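Local coordinates for putative pilus assembly-related protein (Burkholderia pseudomallei, PDB 4DAD) that is the CheY-like receiver domain of a longer, putatively pilus-related protein, which as a whole probably binds and hydrolyses ATP, at residues L24-D29 with D69-D74. Sequence-based numbering, arbitrary orientation.
Sequences LVASED and DILMID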
ATOM      1  N   LEU A  24     -13.855  -9.553  -2.600  1.00 33.43           N
ATOM      2  CA  LEU A  24     -14.901  -9.267  -1.616  1.00 31.89           C
ATOM      3  C   LEU A  24     -15.286  -7.798  -1.780  1.00 36.46           C
ATOM      4  O   LEU A  24     -14.407  -6.927  -1.723  1.00 37.26           O
ATOM      5  CB  LEU A  24     -14.436  -9.574  -0.200  1.00 31.49           C
ATOM      6  CG  LEU A  24     -15.442  -9.290   0.942  1.00 36.68           C
ATOM      7  CD1 LEU A  24     -16.708 -10.189   0.838  1.00 34.96           C
ATOM      8  CD2 LEU A  24     -14.765  -9.453   2.284  1.00 40.04           C
ATOM      9  N   VAL A  25     -16.569  -7.534  -2.075  1.00 33.71           N
ATOM     10  CA  VAL A  25     -17.122  -6.172  -2.270  1.00 35.41           C
ATOM     11  C   VAL A  25     -17.933  -5.824  -1.014  1.00 40.15           C
ATOM     12  O   VAL A  25     -18.832  -6.572  -0.649  1.00 40.43           O
ATOM     13  CB  VAL A  25     -17.936  -5.996  -3.598  1.00 39.70           C
ATOM     14  CG1 VAL A  25     -18.552  -4.605  -3.663  1.00 41.71           C
ATOM     15  CG2 VAL A  25     -17.043  -6.196  -4.816  1.00 38.90           C
ATOM     16  N   ALA A  26     -17.580  -4.726  -0.325  1.00 38.93           N
ATOM     17  CA  ALA A  26     -18.214  -4.361   0.943  1.00 39.33           C
ATOM     18  C   ALA A  26     -18.857  -3.007   0.890  1.00 42.83           C
ATOM     19  O   ALA A  26     -18.165  -2.029   0.610  1.00 42.38           O
ATOM     20  CB  ALA A  26     -17.174  -4.391   2.066  1.00 39.97           C
ATOM     21  N   SER A  27     -20.174  -2.937   1.199  1.00 41.33           N
ATOM     22  CA  SER A  27     -20.953  -1.677   1.262  1.00 42.82           C
ATOM     23  C   SER A  27     -22.195  -1.816   2.165  1.00 49.63           C
ATOM     24  O   SER A  27     -22.840  -2.846   2.159  1.00 48.31           O
ATOM     25  CB  SER A  27     -21.370  -1.198  -0.126  1.00 44.25           C
ATOM     26  OG  SER A  27     -22.132  -0.002  -0.016  1.00 55.11           O
ATOM     27  N   GLU A  28     -22.532  -0.755   2.908  1.00 50.43           N
ATOM     28  CA  GLU A  28     -23.667  -0.652   3.836  1.00 51.76           C
ATOM     29  C   GLU A  28     -24.984  -0.587   3.073  1.00 54.71           C
ATOM     30  O   GLU A  28     -26.010  -1.035   3.592  1.00 54.27           O
ATOM     31  CB  GLU A  28     -23.494   0.623   4.696  1.00 56.05           C
ATOM     32  CG  GLU A  28     -24.500   0.822   5.833  1.00 76.84           C
ATOM     33  CD  GLU A  28     -25.794   1.570   5.544  1.00110.04           C
ATOM     34  OE1 GLU A  28     -25.781   2.508   4.712  1.00121.28           O
ATOM     35  OE2 GLU A  28     -26.817   1.245   6.191  1.00101.78           O
ATOM     36  N   ASP A  29     -24.948  -0.002   1.851  1.00 51.60           N
ATOM     37  CA  ASP A  29     -26.094   0.237   0.971  1.00 51.27           C
ATOM     38  C   ASP A  29     -26.283  -0.880  -0.030  1.00 52.17           C
ATOM     39  O   ASP A  29     -25.430  -1.123  -0.880  1.00 51.12           O
ATOM     40  CB  ASP A  29     -25.949   1.584   0.229  1.00 54.46           C
ATOM     41  CG  ASP A  29     -27.256   2.065  -0.382  1.00 66.18           C
ATOM     42  OD1 ASP A  29     -28.103   2.595   0.365  1.00 69.79           O
ATOM     43  OD2 ASP A  29     -27.455   1.857  -1.590  1.00 72.09           O
ATOM     44  N   ASP A  69      -8.517 -12.302  -2.297  1.00 37.42           N
ATOM     45  CA  ASP A  69      -7.324 -11.648  -2.807  1.00 36.38           C
ATOM     46  C   ASP A  69      -7.543 -10.149  -2.725  1.00 37.81           C
ATOM     47  O   ASP A  69      -6.622  -9.422  -2.383  1.00 37.52           O
ATOM     48  CB  ASP A  69      -7.045 -12.086  -4.253  1.00 37.73           C
ATOM     49  CG  ASP A  69      -6.854 -13.572  -4.421  1.00 45.14           C
ATOM     50  OD1 ASP A  69      -5.816 -14.095  -3.948  1.00 44.77           O
ATOM     51  OD2 ASP A  69      -7.730 -14.215  -5.053  1.00 48.42           O
ATOM     52  N   ILE A  70      -8.774  -9.691  -3.018  1.00 32.73           N
ATOM     53  CA  ILE A  70      -9.109  -8.262  -3.046  1.00 31.52           C
ATOM     54  C   ILE A  70     -10.350  -7.960  -2.194  1.00 37.01           C
ATOM     55  O   ILE A  70     -11.315  -8.720  -2.166  1.00 36.51           O
ATOM     56  CB  ILE A  70      -9.266  -7.754  -4.502  1.00 33.21           C
ATOM     57  CG1 ILE A  70      -7.947  -7.900  -5.276  1.00 33.03           C
ATOM     58  CG2 ILE A  70      -9.788  -6.298  -4.581  1.00 34.33           C
ATOM     59  CD1 ILE A  70      -8.126  -7.927  -6.879  1.00 38.77           C
ATOM     60  N   LEU A  71     -10.277  -6.835  -1.482  1.00 35.29           N
ATOM     61  CA  LEU A  71     -11.333  -6.278  -0.676  1.00 34.68           C
ATOM     62  C   LEU A  71     -11.592  -4.876  -1.174  1.00 39.75           C
ATOM     63  O   LEU A  71     -10.757  -3.994  -1.025  1.00 34.97           O
ATOM     64  CB  LEU A  71     -10.977  -6.314   0.826  1.00 34.01           C
ATOM     65  CG  LEU A  71     -11.849  -5.513   1.795  1.00 37.34           C
ATOM     66  CD1 LEU A  71     -13.318  -5.852   1.662  1.00 35.48           C
ATOM     67  CD2 LEU A  71     -11.382  -5.734   3.219  1.00 41.80           C
HETATM   68  N   MSE A  72     -12.759  -4.683  -1.788  1.00 43.35           N
HETATM   69  CA  MSE A  72     -13.168  -3.374  -2.268  1.00 47.16           C
HETATM   70  C   MSE A  72     -14.170  -2.775  -1.282  1.00 48.31           C
HETATM   71  O   MSE A  72     -15.264  -3.319  -1.115  1.00 47.16           O
HETATM   72  CB  MSE A  72     -13.745  -3.504  -3.649  1.00 52.43           C
HETATM   73  CG  MSE A  72     -13.640  -2.242  -4.447  1.00 65.90           C
HETATM   74 SE   MSE A  72     -14.198  -2.605  -6.259  0.75 80.01          SE
HETATM   75  CE  MSE A  72     -13.042  -4.161  -6.606  1.00 74.90           C
ATOM     76  N   ILE A  73     -13.757  -1.719  -0.554  1.00 44.77           N
ATOM     77  CA  ILE A  73     -14.575  -1.093   0.476  1.00 45.49           C
ATOM     78  C   ILE A  73     -15.213   0.194  -0.042  1.00 51.57           C
ATOM     79  O   ILE A  73     -14.509   1.078  -0.523  1.00 51.54           O
ATOM     80  CB  ILE A  73     -13.751  -0.835   1.775  1.00 49.33           C
ATOM     81  CG1 ILE A  73     -13.393  -2.130   2.508  1.00 48.89           C
ATOM     82  CG2 ILE A  73     -14.462   0.108   2.759  1.00 51.87           C
ATOM     83  CD1 ILE A  73     -12.052  -1.982   3.365  1.00 59.55           C
ATOM     84  N   ASP A  74     -16.543   0.316   0.120  1.00 50.18           N
ATOM     85  CA  ASP A  74     -17.251   1.552  -0.177  1.00 53.71           C
ATOM     86  C   ASP A  74     -17.028   2.509   1.033  1.00 64.32           C
ATOM     87  O   ASP A  74     -17.438   2.195   2.159  1.00 64.73           O
ATOM     88  CB  ASP A  74     -18.736   1.267  -0.455  1.00 55.34           C
ATOM     89  CG  ASP A  74     -19.640   2.480  -0.573  1.00 69.20           C
ATOM     90  OD1 ASP A  74     -19.115   3.612  -0.614  1.00 73.58           O
ATOM     91  OD2 ASP A  74     -20.875   2.296  -0.643  1.00 73.77           O
TER
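Leu-24 and Met-72 are joined through their backbones where strand 22-26 lies parallel to strand 70-74. Leu-24 bonds through both its backbone N and its backbone O: its N donates to Ile-70 O at 2.7 Å, and its O accepts Met-72 N at 2.8 Å. Ala-26 repeats the pattern two residues on, taking Met-72 O through its N and Asp-74 N through its O. On the face that carries Leu-24, Ala-26, Leu-71 and Ile-73, CG is anti to the backbone N in both leucines (chi1 179° in Leu-24, 168° in Leu-71), and the two side chains leave their strands in the same sense and run side by side. Their methyls CD2 of Leu-24 and CD1 of Leu-71 meet at 3.9 Å, and that same CD1 reaches Ala-26 CB at 4.1 Å. Met-72, a selenomethionine, lies on the opposite face with Val-25, its CB 4.4 Å from Val-25 CG2, and its side chain touches Val-40 of helix 30-43. Strand 70-74 is the middle strand of the parallel sheet, in order 2-1-3-4-5, of the CheY-like receiver fold, and it ends at Asp-74, the predicted phosphorylation site, unmodified here. Just past the last bridge, Ser-27 OG donates to the anti lone pair of Asp-74 OD2, 2.7 Å away, while OD1 forms a salt bridge with Arg-32.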